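PDB 6TK9: purine nucleoside phosphorylase from Thermus thermophilus, which catalyses the reversible phosphorolysis of purine nucleosides, probably inosine and guanosine, to the free base and ribose 1-phosphate. Local coordinates for residues Ala11-Lys16 / Gly62-Gly67; Ser111-Leu116 / Gly181-Phe186; Gly123-His128 / Pro258-Tyr263; Pro153-Ala158 / Pro214-Leu219. All coordinates share one frame; numbering follows the deposited sequence.

How the interactions relate
The phosphorylase fold's single curled, mixed sheet ties interactions 1, 2 and 3 together. Interaction 1 comes first in the chain and stands apart, its centre 25 to 30 Å from the other three centres, where helix 4-14 covers strand 63-66. Interactions 2 and 3 have centres 14 Å apart and meet directly, since strands 179-185 and 124-133 are neighbours; Tyr183 CD2 lies 3.4 Å from His128 CE1. The segments of interaction 2 interleave along the chain with those of interactions 3 and 4, and interaction 4 falls within the span bridged by interaction 3. Interaction 2 supplies a phosphate ligand, and Glu215 of interaction 4 pairs with Arg80, another ligand of the ion.

Interaction 1: Ala11-Lys16 / Gly62-Gly67; sequences AYVRSK and GRLVLG
Tyr12 O, the carbonyl oxygen just ahead of the Val13 that meets Leu64 and Leu66, takes two bonds from Ser15. The hydroxyl is the shorter partner, with Ser15 OG 2.7 Å from Tyr12 O; it arrives at a C=O...donor angle of 140°, tilted 21° out of the carbonyl plane. The backbone adds a weak bond from Ser15 N to the same Tyr12 O. Together with Lys16 N, which is 2.8 Å from Val13 O, these bonds hold the backbone around Val13 in a turn. Val13 alone carries the helix side of the contact, and its two methyls divide the work. CG1, set anti to the backbone N (chi1 174°), slants onto Leu66, with Val13 CG1 3.6 Å from Leu66 CD1. The other branch, Val13 CG2, meets Leu64 CD2 more loosely at 4.2 Å, the two side chains crossing nearly at right angles. Leu64 and Leu66 can both be reached because, two positions apart on strand 63-66, they emerge on the same side of it. This is helix-on-sheet packing within the phosphorylase fold: helix 4-14 packs on the antiparallel strands 39-45 and 63-66, with Ile44 also touching Val13 and Leu75 of strand 72-78 touching both leucines. A G1 beta bulge starts strand 63-66, Gly62 and Arg63 both facing Lys78. The three touching side chains are buried, and 97 Å² of surface is lost between the segments.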
loop_
_atom_site.group_PDB
_atom_site.type_symbol
_atom_site.label_atom_id
_atom_site.label_comp_id
_atom_site.label_asym_id
_atom_site.label_seq_id
_atom_site.Cartn_x
_atom_site.Cartn_y
_atom_site.Cartn_z
ATOM N N ALA A 11 -33.821 -35.209 8.725
ATOM C CA ALA A 11 -34.749 -36.365 8.821
ATOM C C ALA A 11 -34.252 -37.545 7.968
ATOM O O ALA A 11 -34.307 -38.687 8.455
ATOM C CB ALA A 11 -36.146 -35.945 8.422
ATOM N N TYR A 12 -33.793 -37.311 6.739
ATOM C CA TYR A 12 -33.329 -38.414 5.858
ATOM C C TYR A 12 -32.121 -39.099 6.509
ATOM O O TYR A 12 -32.051 -40.344 6.413
ATOM C CB TYR A 12 -33.040 -37.946 4.431
ATOM C CG TYR A 12 -32.567 -39.066 3.541
ATOM C CD1 TYR A 12 -33.464 -39.916 2.911
ATOM C CD2 TYR A 12 -31.213 -39.307 3.360
ATOM C CE1 TYR A 12 -33.026 -40.963 2.111
ATOM C CE2 TYR A 12 -30.760 -40.352 2.571
ATOM C CZ TYR A 12 -31.669 -41.197 1.952
ATOM O OH TYR A 12 -31.211 -42.228 1.175
ATOM N N VAL A 13 -31.232 -38.342 7.172
ATOM C CA VAL A 13 -30.012 -38.901 7.832
ATOM C C VAL A 13 -30.459 -39.679 9.080
ATOM O O VAL A 13 -29.986 -40.818 9.277
ATOM C CB VAL A 13 -28.954 -37.821 8.145
ATOM C CG1 VAL A 13 -27.798 -38.384 8.952
ATOM C CG2 VAL A 13 -28.406 -37.171 6.883
ATOM N N ARG A 14 -31.377 -39.117 9.864
ATOM C CA ARG A 14 -32.000 -39.786 11.038
ATOM C C ARG A 14 -32.796 -41.027 10.590
ATOM O O ARG A 14 -33.035 -41.894 11.433
ATOM C CB ARG A 14 -32.850 -38.786 11.830
ATOM C CG ARG A 14 -32.034 -37.804 12.669
ATOM C CD ARG A 14 -32.910 -36.754 13.350
ATOM N NE ARG A 14 -32.203 -35.775 14.185
ATOM C CZ ARG A 14 -32.712 -34.609 14.636
ATOM N NH1 ARG A 14 -33.945 -34.232 14.334
ATOM N NH2 ARG A 14 -31.970 -33.810 15.388
ATOM N N SER A 15 -33.164 -41.152 9.315
ATOM C CA SER A 15 -33.818 -42.372 8.767
ATOM C C SER A 15 -32.774 -43.480 8.659
ATOM O O SER A 15 -33.187 -44.629 8.523
ATOM C CB SER A 15 -34.503 -42.144 7.417
ATOM O OG SER A 15 -33.656 -42.515 6.320
ATOM N N LYS A 16 -31.483 -43.143 8.666
ATOM C CA LYS A 16 -30.372 -44.124 8.527
ATOM C C LYS A 16 -29.717 -44.392 9.886
ATOM O O LYS A 16 -29.085 -45.456 10.015
ATOM C CB LYS A 16 -29.299 -43.633 7.553
ATOM C CG LYS A 16 -29.793 -43.328 6.149
ATOM C CD LYS A 16 -30.421 -44.509 5.438
ATOM C CE LYS A 16 -31.103 -44.118 4.146
ATOM N NZ LYS A 16 -31.242 -45.287 3.257
ATOM N N GLY A 62 -17.660 -36.996 -2.214
ATOM C CA GLY A 62 -19.042 -36.541 -1.974
ATOM C C GLY A 62 -19.813 -37.559 -1.147
ATOM O O GLY A 62 -20.820 -38.083 -1.642
ATOM N N ARG A 63 -19.342 -37.834 0.071
ATOM C CA ARG A 63 -19.925 -38.844 0.980
ATOM C C ARG A 63 -20.013 -38.254 2.380
ATOM O O ARG A 63 -18.990 -37.817 2.889
ATOM C CB ARG A 63 -19.055 -40.102 0.990
ATOM C CG ARG A 63 -18.847 -40.722 -0.383
ATOM C CD ARG A 63 -18.696 -42.223 -0.300
ATOM N NE ARG A 63 -19.348 -42.905 -1.411
ATOM C CZ ARG A 63 -19.527 -44.222 -1.498
ATOM N NH1 ARG A 63 -19.099 -45.032 -0.537
ATOM N NH2 ARG A 63 -20.136 -44.726 -2.559
ATOM N N LEU A 64 -21.196 -38.239 2.982
ATOM C CA LEU A 64 -21.348 -37.860 4.406
ATOM C C LEU A 64 -21.057 -39.098 5.262
ATOM O O LEU A 64 -21.680 -40.140 5.023
ATOM C CB LEU A 64 -22.755 -37.316 4.662
ATOM C CG LEU A 64 -22.909 -36.646 6.026
ATOM C CD1 LEU A 64 -22.086 -35.367 6.074
ATOM C CD2 LEU A 64 -24.368 -36.363 6.347
ATOM N N VAL A 65 -20.144 -38.988 6.225
ATOM C CA VAL A 65 -19.735 -40.110 7.116
ATOM C C VAL A 65 -20.025 -39.708 8.563
ATOM O O VAL A 65 -19.468 -38.696 9.013
ATOM C CB VAL A 65 -18.250 -40.450 6.915
ATOM C CG1 VAL A 65 -17.748 -41.395 7.987
ATOM C CG2 VAL A 65 -17.977 -41.013 5.532
ATOM N N LEU A 66 -20.880 -40.470 9.248
ATOM C CA LEU A 66 -21.093 -40.387 10.715
ATOM C C LEU A 66 -20.358 -41.553 11.370
ATOM O O LEU A 66 -20.438 -42.684 10.839
ATOM C CB LEU A 66 -22.591 -40.430 11.016
ATOM C CG LEU A 66 -23.361 -39.168 10.629
ATOM C CD1 LEU A 66 -24.478 -39.493 9.659
ATOM C CD2 LEU A 66 -23.918 -38.459 11.849
ATOM N N GLY A 67 -19.651 -41.285 12.467
ATOM C CA GLY A 67 -18.873 -42.318 13.166
ATOM C C GLY A 67 -17.972 -41.795 14.268
ATOM O O GLY A 67 -18.237 -40.726 14.860
#

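Interaction 2: Ser111-Leu116 / Gly181-Phe186; sequences SAAGGL and GVYAWF. With PO4 (phosphate ion), chain G.
Ahead of Tyr183, the residue that meets Ser111 and Ala113, the segment starts at Gly181, whose backbone N probably bonds to Leu127 O on the adjacent strand. Val182 packs instead on Ala195 and Arg119 of two neighbouring subunits. Tyr183 then reaches across: with CG anti to the backbone N (chi1 -178°), its ring extends until Tyr183 CE2 is 3.9 Å from Ser111 OG and 4.2 Å from Ala113 CB, both approaching the ring obliquely. Its phenol OH bonds to Ser211 O, so the polar end of this buried ring is satisfied, and Ser111 OG is bonded to Ser230 OG. Beyond Tyr183, Trp185 packs on Val213 and Pro214, which sets the strand against helix 213-222.

On the facing strand, Ala112 N gives the phosphate a hydrogen bond, 2.9 Å from Ala112 N to O3 of the ion with an N-H...O angle of 157°. Ser29, Arg80, His82 and Ser211 also bond to it. The ion probably came from the crystallisation liquor, but its place is consistent with the phosphate-substrate site of a phosphorylase. Strand 106-115 pairs with 225-235, which pairs with 124-133, then 179-185, then 207-209 and back to 106-115; Tyr183 therefore spans the inside of a closed, barrel-like ring of strands, with helix 213-222 beyond its end.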
loop_
_atom_site.group_PDB
_atom_site.type_symbol
_atom_site.label_atom_id
_atom_site.label_comp_id
_atom_site.label_asym_id
_atom_site.label_seq_id
_atom_site.Cartn_x
_atom_site.Cartn_y
_atom_site.Cartn_z
ATOM N N SER A 111 -8.862 -27.504 3.749
ATOM C CA SER A 111 -8.748 -27.140 2.313
ATOM C C SER A 111 -7.305 -27.354 1.855
ATOM O O SER A 111 -6.389 -27.329 2.705
ATOM C CB SER A 111 -9.185 -25.707 2.087
ATOM O OG SER A 111 -8.557 -24.843 3.028
ATOM N N ALA A 112 -7.106 -27.558 0.562
ATOM C CA ALA A 112 -5.817 -27.286 -0.116
ATOM C C ALA A 112 -5.783 -25.793 -0.475
ATOM O O ALA A 112 -6.835 -25.276 -0.907
ATOM C CB ALA A 112 -5.664 -28.163 -1.339
ATOM N N ALA A 113 -4.647 -25.123 -0.274
ATOM C CA ALA A 113 -4.483 -23.675 -0.506
ATOM C C ALA A 113 -3.099 -23.419 -1.058
ATOM O O ALA A 113 -2.191 -24.172 -0.663
ATOM C CB ALA A 113 -4.662 -22.903 0.773
ATOM N N GLY A 114 -2.970 -22.380 -1.888
ATOM C CA GLY A 114 -1.682 -21.743 -2.230
ATOM C C GLY A 114 -1.155 -20.882 -1.092
ATOM O O GLY A 114 -1.980 -20.220 -0.398
ATOM N N GLY A 115 0.167 -20.903 -0.881
ATOM C CA GLY A 115 0.874 -19.940 -0.010
ATOM C C GLY A 115 1.136 -18.616 -0.726
ATOM O O GLY A 115 1.789 -18.644 -1.777
ATOM N N LEU A 116 0.647 -17.491 -0.191
ATOM C CA LEU A 116 0.970 -16.129 -0.708
ATOM C C LEU A 116 2.184 -15.612 0.048
ATOM O O LEU A 116 3.111 -15.116 -0.620
ATOM C CB LEU A 116 -0.214 -15.176 -0.530
ATOM C CG LEU A 116 -1.466 -15.552 -1.309
ATOM C CD1 LEU A 116 -2.659 -14.795 -0.769
ATOM C CD2 LEU A 116 -1.274 -15.298 -2.798
ATOM N N GLY A 181 -2.238 -17.491 9.308
ATOM C CA GLY A 181 -2.538 -16.302 8.498
ATOM C C GLY A 181 -3.970 -16.199 8.029
ATOM O O GLY A 181 -4.867 -16.916 8.558
ATOM N N VAL A 182 -4.148 -15.298 7.061
ATOM C CA VAL A 182 -5.451 -14.854 6.501
ATOM C C VAL A 182 -5.697 -15.643 5.234
ATOM O O VAL A 182 -4.784 -15.611 4.365
ATOM C CB VAL A 182 -5.425 -13.348 6.194
ATOM C CG1 VAL A 182 -6.745 -12.863 5.609
ATOM C CG2 VAL A 182 -5.040 -12.559 7.427
ATOM N N TYR A 183 -6.875 -16.269 5.144
ATOM C CA TYR A 183 -7.322 -17.055 3.958
ATOM C C TYR A 183 -8.160 -16.169 3.035
ATOM O O TYR A 183 -9.183 -15.669 3.506
ATOM C CB TYR A 183 -8.130 -18.289 4.381
ATOM C CG TYR A 183 -8.588 -19.183 3.251
ATOM C CD1 TYR A 183 -9.790 -18.958 2.613
ATOM C CD2 TYR A 183 -7.850 -20.286 2.851
ATOM C CE1 TYR A 183 -10.248 -19.792 1.610
ATOM C CE2 TYR A 183 -8.290 -21.129 1.840
ATOM C CZ TYR A 183 -9.498 -20.883 1.211
ATOM O OH TYR A 183 -9.950 -21.685 0.189
ATOM N N ALA A 184 -7.757 -16.021 1.770
ATOM C CA ALA A 184 -8.512 -15.309 0.707
ATOM C C ALA A 184 -9.261 -16.311 -0.184
ATOM O O ALA A 184 -8.606 -17.180 -0.863
ATOM C CB ALA A 184 -7.571 -14.465 -0.121
ATOM N N TRP A 185 -10.583 -16.176 -0.207
ATOM C CA TRP A 185 -11.522 -16.858 -1.142
ATOM C C TRP A 185 -11.446 -16.207 -2.523
ATOM O O TRP A 185 -12.016 -15.147 -2.696
ATOM C CB TRP A 185 -12.956 -16.810 -0.578
ATOM C CG TRP A 185 -14.004 -17.465 -1.419
ATOM C CD1 TRP A 185 -13.816 -18.398 -2.396
ATOM C CD2 TRP A 185 -15.420 -17.301 -1.294
ATOM N NE1 TRP A 185 -15.018 -18.794 -2.911
ATOM C CE2 TRP A 185 -16.017 -18.139 -2.260
ATOM C CE3 TRP A 185 -16.238 -16.507 -0.490
ATOM C CZ2 TRP A 185 -17.389 -18.198 -2.451
ATOM C CZ3 TRP A 185 -17.595 -16.554 -0.681
ATOM C CH2 TRP A 185 -18.160 -17.394 -1.643
ATOM N N PHE A 186 -10.729 -16.827 -3.454
ATOM C CA PHE A 186 -10.656 -16.461 -4.892
ATOM C C PHE A 186 -11.657 -17.344 -5.620
ATOM O O PHE A 186 -11.652 -18.545 -5.351
ATOM C CB PHE A 186 -9.236 -16.681 -5.420
ATOM C CG PHE A 186 -9.016 -16.263 -6.848
ATOM C CD1 PHE A 186 -8.907 -14.921 -7.185
ATOM C CD2 PHE A 186 -8.907 -17.206 -7.854
ATOM C CE1 PHE A 186 -8.685 -14.530 -8.497
ATOM C CE2 PHE A 186 -8.698 -16.811 -9.168
ATOM C CZ PHE A 186 -8.571 -15.471 -9.489
HETATM P P PO4 G . -10.512 -27.242 -1.429
HETATM O O1 PO4 G . -11.966 -27.727 -1.541
HETATM O O2 PO4 G . -9.867 -27.211 -2.811
HETATM O O3 PO4 G . -9.701 -28.163 -0.540
HETATM O O4 PO4 G . -10.521 -25.854 -0.794
#

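Interaction 3: Gly123-His128 / Pro258-Tyr263; sequences GGIMLH and PVFRRY
The C-terminal helix 257-270 covers one face of the curled central sheet, and Ile125 of strand 124-133 is the residue of segment 123-128 that meets it, touching Val259, Phe260 and Tyr263. Over the short segments the helix and strand axes approach to 9.8 Å and their N-to-C directions differ by 34°, so the two run roughly alongside each other. Ile125 points at the helix and both its branches are used. The longer one is extended, with CG1 beside the backbone N (chi1 -60°) and CD1 trans at its end (chi2 177°). This carries Ile125 CD1 to the helix backbone, 4.0 Å from Phe260 CA, and to the ring edge, 4.1 Å from Phe260 CD1 and near the plane of that ring. The same methyl, Ile125 CD1, lies 4.3 Å from Val259 CG1 one residue earlier. The shorter branch goes to the next turn, with Ile125 CG2 4.4 Å from Tyr263 CD2 in an oblique approach to the ring. Positions 259, 260 and 263 belong to successive turns on one side of the helix, which lets a single isoleucine fit among them. Phe260 and Tyr263 continue inward onto Thr231 and Leu229 of strand 225-235, and Tyr263 OH bonds to Ala167 O of helix 161-173. With only carbon atoms touching, among them methyls, ring carbons and the Phe260 CA, the contact implies dispersion and burial rather than directional bonding; the tyrosine's polar group is spent on the neighbouring helix.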
loop_
_atom_site.group_PDB
_atom_site.type_symbol
_atom_site.label_atom_id
_atom_site.label_comp_id
_atom_site.label_asym_id
_atom_site.label_seq_id
_atom_site.Cartn_x
_atom_site.Cartn_y
_atom_site.Cartn_z
ATOM N N GLY A 123 3.973 -28.164 1.402
ATOM C CA GLY A 123 3.895 -29.258 2.388
ATOM C C GLY A 123 3.488 -28.786 3.784
ATOM O O GLY A 123 3.099 -29.652 4.599
ATOM N N GLY A 124 3.566 -27.483 4.081
ATOM C CA GLY A 124 3.286 -26.953 5.428
ATOM C C GLY A 124 1.800 -26.857 5.701
ATOM O O GLY A 124 1.010 -27.065 4.792
ATOM N N ILE A 125 1.438 -26.523 6.931
ATOM C CA ILE A 125 0.027 -26.417 7.392
ATOM C C ILE A 125 -0.186 -25.009 7.977
ATOM O O ILE A 125 0.673 -24.535 8.776
ATOM C CB ILE A 125 -0.259 -27.535 8.410
ATOM C CG1 ILE A 125 -0.055 -28.927 7.809
ATOM C CG2 ILE A 125 -1.638 -27.375 9.008
ATOM C CD1 ILE A 125 -0.250 -30.052 8.801
ATOM N N MET A 126 -1.277 -24.354 7.574
ATOM C CA MET A 126 -1.610 -22.969 7.981
ATOM C C MET A 126 -2.912 -23.036 8.759
ATOM O O MET A 126 -3.911 -23.450 8.174
ATOM C CB MET A 126 -1.769 -22.005 6.796
ATOM C CG MET A 126 -1.974 -20.547 7.228
ATOM S SD MET A 126 -2.536 -19.441 5.889
ATOM C CE MET A 126 -4.311 -19.530 6.081
ATOM N N LEU A 127 -2.849 -22.682 10.036
ATOM C CA LEU A 127 -4.024 -22.351 10.862
ATOM C C LEU A 127 -4.627 -21.050 10.329
ATOM O O LEU A 127 -3.868 -20.103 10.092
ATOM C CB LEU A 127 -3.537 -22.193 12.302
ATOM C CG LEU A 127 -4.576 -21.747 13.320
ATOM C CD1 LEU A 127 -5.673 -22.784 13.443
ATOM C CD2 LEU A 127 -3.917 -21.491 14.668
ATOM N N HIS A 128 -5.939 -21.008 10.130
ATOM C CA HIS A 128 -6.671 -19.791 9.701
ATOM C C HIS A 128 -6.840 -18.881 10.919
ATOM O O HIS A 128 -7.387 -19.362 11.933
ATOM C CB HIS A 128 -8.029 -20.159 9.104
ATOM C CG HIS A 128 -7.963 -20.856 7.789
ATOM N ND1 HIS A 128 -9.044 -20.895 6.939
ATOM C CD2 HIS A 128 -6.962 -21.537 7.180
ATOM C CE1 HIS A 128 -8.710 -21.575 5.855
ATOM N NE2 HIS A 128 -7.431 -21.978 5.973
ATOM N N PRO A 258 -0.081 -37.906 6.130
ATOM C CA PRO A 258 0.245 -38.544 7.404
ATOM C C PRO A 258 0.512 -37.476 8.481
ATOM O O PRO A 258 -0.061 -37.601 9.569
ATOM C CB PRO A 258 1.466 -39.421 7.088
ATOM C CG PRO A 258 1.459 -39.585 5.583
ATOM C CD PRO A 258 0.829 -38.316 5.048
ATOM N N VAL A 259 1.298 -36.436 8.151
ATOM C CA VAL A 259 1.613 -35.300 9.076
ATOM C C VAL A 259 0.293 -34.616 9.458
ATOM O O VAL A 259 0.131 -34.308 10.658
ATOM C CB VAL A 259 2.627 -34.295 8.480
ATOM C CG1 VAL A 259 2.780 -33.055 9.355
ATOM C CG2 VAL A 259 3.992 -34.925 8.242
ATOM N N PHE A 260 -0.618 -34.441 8.486
ATOM C CA PHE A 260 -1.896 -33.679 8.592
ATOM C C PHE A 260 -2.977 -34.464 9.367
ATOM O O PHE A 260 -3.746 -33.871 10.169
ATOM C CB PHE A 260 -2.377 -33.304 7.187
ATOM C CG PHE A 260 -3.745 -32.679 7.146
ATOM C CD1 PHE A 260 -3.925 -31.350 7.491
ATOM C CD2 PHE A 260 -4.856 -33.424 6.784
ATOM C CE1 PHE A 260 -5.182 -30.768 7.466
ATOM C CE2 PHE A 260 -6.117 -32.843 6.781
ATOM C CZ PHE A 260 -6.277 -31.518 7.120
ATOM N N ARG A 261 -3.092 -35.767 9.131
ATOM C CA ARG A 261 -4.059 -36.632 9.872
ATOM C C ARG A 261 -3.624 -36.724 11.334
ATOM O O ARG A 261 -4.518 -36.662 12.227
ATOM C CB ARG A 261 -4.125 -38.039 9.280
ATOM C CG ARG A 261 -4.811 -38.085 7.931
ATOM C CD ARG A 261 -4.590 -39.414 7.253
ATOM N NE ARG A 261 -4.470 -39.126 5.848
ATOM C CZ ARG A 261 -3.555 -39.625 5.047
ATOM N NH1 ARG A 261 -2.689 -40.518 5.490
ATOM N NH2 ARG A 261 -3.541 -39.254 3.777
ATOM N N ARG A 262 -2.308 -36.829 11.568
ATOM C CA ARG A 262 -1.736 -36.864 12.942
ATOM C C ARG A 262 -2.095 -35.565 13.668
ATOM O O ARG A 262 -2.316 -35.619 14.900
ATOM C CB ARG A 262 -0.225 -37.083 12.914
ATOM C CG ARG A 262 0.350 -37.446 14.273
ATOM C CD ARG A 262 1.865 -37.389 14.309
ATOM N NE ARG A 262 2.294 -37.265 15.697
ATOM C CZ ARG A 262 3.423 -36.680 16.105
ATOM N NH1 ARG A 262 4.272 -36.147 15.236
ATOM N NH2 ARG A 262 3.690 -36.620 17.399
ATOM N N TYR A 263 -2.164 -34.442 12.935
ATOM C CA TYR A 263 -2.431 -33.104 13.516
ATOM C C TYR A 263 -3.932 -33.020 13.810
ATOM O O TYR A 263 -4.306 -32.673 14.954
ATOM C CB TYR A 263 -1.849 -31.985 12.636
ATOM C CG TYR A 263 -2.071 -30.597 13.185
ATOM C CD1 TYR A 263 -1.500 -30.191 14.378
ATOM C CD2 TYR A 263 -2.886 -29.694 12.528
ATOM C CE1 TYR A 263 -1.738 -28.932 14.912
ATOM C CE2 TYR A 263 -3.110 -28.418 13.026
ATOM C CZ TYR A 263 -2.536 -28.032 14.224
ATOM O OH TYR A 263 -2.795 -26.788 14.720
#

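Interaction 4: Pro153-Ala158 / Pro214-Leu219; sequences PVMFEA and PEVIAL
Flat groups border this contact of Met155 and Ala158 with Val216 and Ile217 rather than fill it: the side chain of Tyr131 touches Met155, Ala158 and Ile217, while the Phe156 ring meets His243 of a neighbouring subunit edge-to-face. Between the two segments the touching is aliphatic. Met155 is bent at chi2 (-54°) and chi3 (-63°), which curls its terminal methyl onto the helix backbone. Met155 CE lies 3.6 Å from Ile217 CA and is equally close to Ile217 CG1, the two side chains crossing at about a right angle. The same methyl touches the preceding residue, with Met155 CE 4.2 Å from Val216 CG1. Ala158 supplies the second point, its CB 4.0 Å from Val216 CG1, the valine branch set anti to its own backbone N (chi1 175°). A type II beta turn from Met155 to Ala158, closed by a weak bond from Ala158 N to Met155 O at 3.3 Å, brings both residues to face the helix.

Phe191 and Ser190 of the neighbouring subunit pack on Met155 and Ile217, so the contact borders the subunit interface, while Glu215 on the same helix pairs with Arg80, a phosphate ligand. Helix 213-222 packs through Val216 on Leu109 of strand 106-115 and Val226 of strand 225-235, and loop and helix both meet Tyr131 of strand 124-133.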
loop_
_atom_site.group_PDB
_atom_site.type_symbol
_atom_site.label_atom_id
_atom_site.label_comp_id
_atom_site.label_asym_id
_atom_site.label_seq_id
_atom_site.Cartn_x
_atom_site.Cartn_y
_atom_site.Cartn_z
ATOM N N PRO A 153 -24.806 -11.111 11.055
ATOM C CA PRO A 153 -23.813 -11.733 11.915
ATOM C C PRO A 153 -22.503 -10.946 11.906
ATOM O O PRO A 153 -22.079 -10.439 10.874
ATOM C CB PRO A 153 -23.646 -13.130 11.319
ATOM C CG PRO A 153 -24.076 -12.969 9.880
ATOM C CD PRO A 153 -25.211 -11.979 9.936
ATOM N N VAL A 154 -21.941 -10.847 13.098
ATOM C CA VAL A 154 -20.591 -10.312 13.396
ATOM C C VAL A 154 -19.567 -11.385 13.030
ATOM O O VAL A 154 -19.687 -12.481 13.548
ATOM C CB VAL A 154 -20.521 -9.944 14.890
ATOM C CG1 VAL A 154 -19.109 -9.600 15.337
ATOM C CG2 VAL A 154 -21.504 -8.832 15.229
ATOM N N MET A 155 -18.551 -11.030 12.248
ATOM C CA MET A 155 -17.519 -11.952 11.717
ATOM C C MET A 155 -16.151 -11.683 12.361
ATOM O O MET A 155 -15.152 -12.297 11.958
ATOM C CB MET A 155 -17.454 -11.783 10.204
ATOM C CG MET A 155 -18.762 -12.184 9.530
ATOM S SD MET A 155 -19.348 -13.856 9.936
ATOM C CE MET A 155 -17.998 -14.804 9.244
ATOM N N PHE A 156 -16.112 -10.838 13.387
ATOM C CA PHE A 156 -14.981 -10.756 14.345
ATOM C C PHE A 156 -14.891 -12.083 15.100
ATOM O O PHE A 156 -15.949 -12.640 15.477
ATOM C CB PHE A 156 -15.186 -9.599 15.321
ATOM C CG PHE A 156 -14.762 -8.250 14.814
ATOM C CD1 PHE A 156 -14.790 -7.947 13.461
ATOM C CD2 PHE A 156 -14.350 -7.271 15.703
ATOM C CE1 PHE A 156 -14.440 -6.684 13.014
ATOM C CE2 PHE A 156 -13.978 -6.009 15.252
ATOM C CZ PHE A 156 -14.025 -5.721 13.909
ATOM N N GLU A 157 -13.668 -12.577 15.310
ATOM C CA GLU A 157 -13.422 -13.863 16.009
ATOM C C GLU A 157 -14.215 -14.938 15.259
ATOM O O GLU A 157 -14.800 -15.795 15.921
ATOM C CB GLU A 157 -13.848 -13.772 17.484
ATOM C CG GLU A 157 -12.838 -13.077 18.383
ATOM C CD GLU A 157 -12.595 -11.608 18.066
ATOM O OE1 GLU A 157 -13.549 -10.822 18.220
ATOM O OE2 GLU A 157 -11.456 -11.251 17.637
ATOM N N ALA A 158 -14.278 -14.856 13.927
ATOM C CA ALA A 158 -14.967 -15.853 13.073
ATOM C C ALA A 158 -14.302 -17.209 13.330
ATOM O O ALA A 158 -15.006 -18.205 13.620
ATOM C CB ALA A 158 -14.889 -15.461 11.619
ATOM N N PRO A 214 -17.516 -19.251 2.586
ATOM C CA PRO A 214 -18.972 -19.291 2.689
ATOM C C PRO A 214 -19.388 -20.165 3.881
ATOM O O PRO A 214 -20.303 -19.797 4.577
ATOM C CB PRO A 214 -19.472 -19.830 1.336
ATOM C CG PRO A 214 -18.236 -20.291 0.574
ATOM C CD PRO A 214 -17.019 -19.742 1.288
ATOM N N GLU A 215 -18.692 -21.286 4.080
ATOM C CA GLU A 215 -18.879 -22.216 5.226
ATOM C C GLU A 215 -18.649 -21.427 6.520
ATOM O O GLU A 215 -19.546 -21.462 7.406
ATOM C CB GLU A 215 -17.978 -23.456 5.081
ATOM C CG GLU A 215 -18.399 -24.362 3.932
ATOM C CD GLU A 215 -17.288 -25.022 3.132
ATOM O OE1 GLU A 215 -16.691 -25.974 3.644
ATOM O OE2 GLU A 215 -17.037 -24.603 1.986
ATOM N N VAL A 216 -17.528 -20.707 6.627
ATOM C CA VAL A 216 -17.209 -19.924 7.856
ATOM C C VAL A 216 -18.340 -18.938 8.163
ATOM O O VAL A 216 -18.735 -18.875 9.316
ATOM C CB VAL A 216 -15.875 -19.186 7.743
ATOM C CG1 VAL A 216 -15.669 -18.323 8.984
ATOM C CG2 VAL A 216 -14.714 -20.150 7.543
ATOM N N ILE A 217 -18.836 -18.197 7.172
ATOM C CA ILE A 217 -19.911 -17.171 7.352
ATOM C C ILE A 217 -21.222 -17.870 7.748
ATOM O O ILE A 217 -21.872 -17.425 8.718
ATOM C CB ILE A 217 -20.083 -16.307 6.082
ATOM C CG1 ILE A 217 -18.829 -15.478 5.798
ATOM C CG2 ILE A 217 -21.316 -15.425 6.198
ATOM C CD1 ILE A 217 -18.801 -14.833 4.435
ATOM N N ALA A 218 -21.604 -18.916 7.016
ATOM C CA ALA A 218 -22.819 -19.734 7.269
ATOM C C ALA A 218 -22.810 -20.261 8.712
ATOM O O ALA A 218 -23.873 -20.192 9.374
ATOM C CB ALA A 218 -22.916 -20.854 6.256
ATOM N N LEU A 219 -21.654 -20.739 9.183
ATOM C CA LEU A 219 -21.499 -21.410 10.496
ATOM C C LEU A 219 -21.471 -20.385 11.639
ATOM O O LEU A 219 -21.985 -20.734 12.736
ATOM C CB LEU A 219 -20.247 -22.286 10.479
ATOM C CG LEU A 219 -20.438 -23.629 9.777
ATOM C CD1 LEU A 219 -19.109 -24.291 9.493
ATOM C CD2 LEU A 219 -21.310 -24.548 10.609
#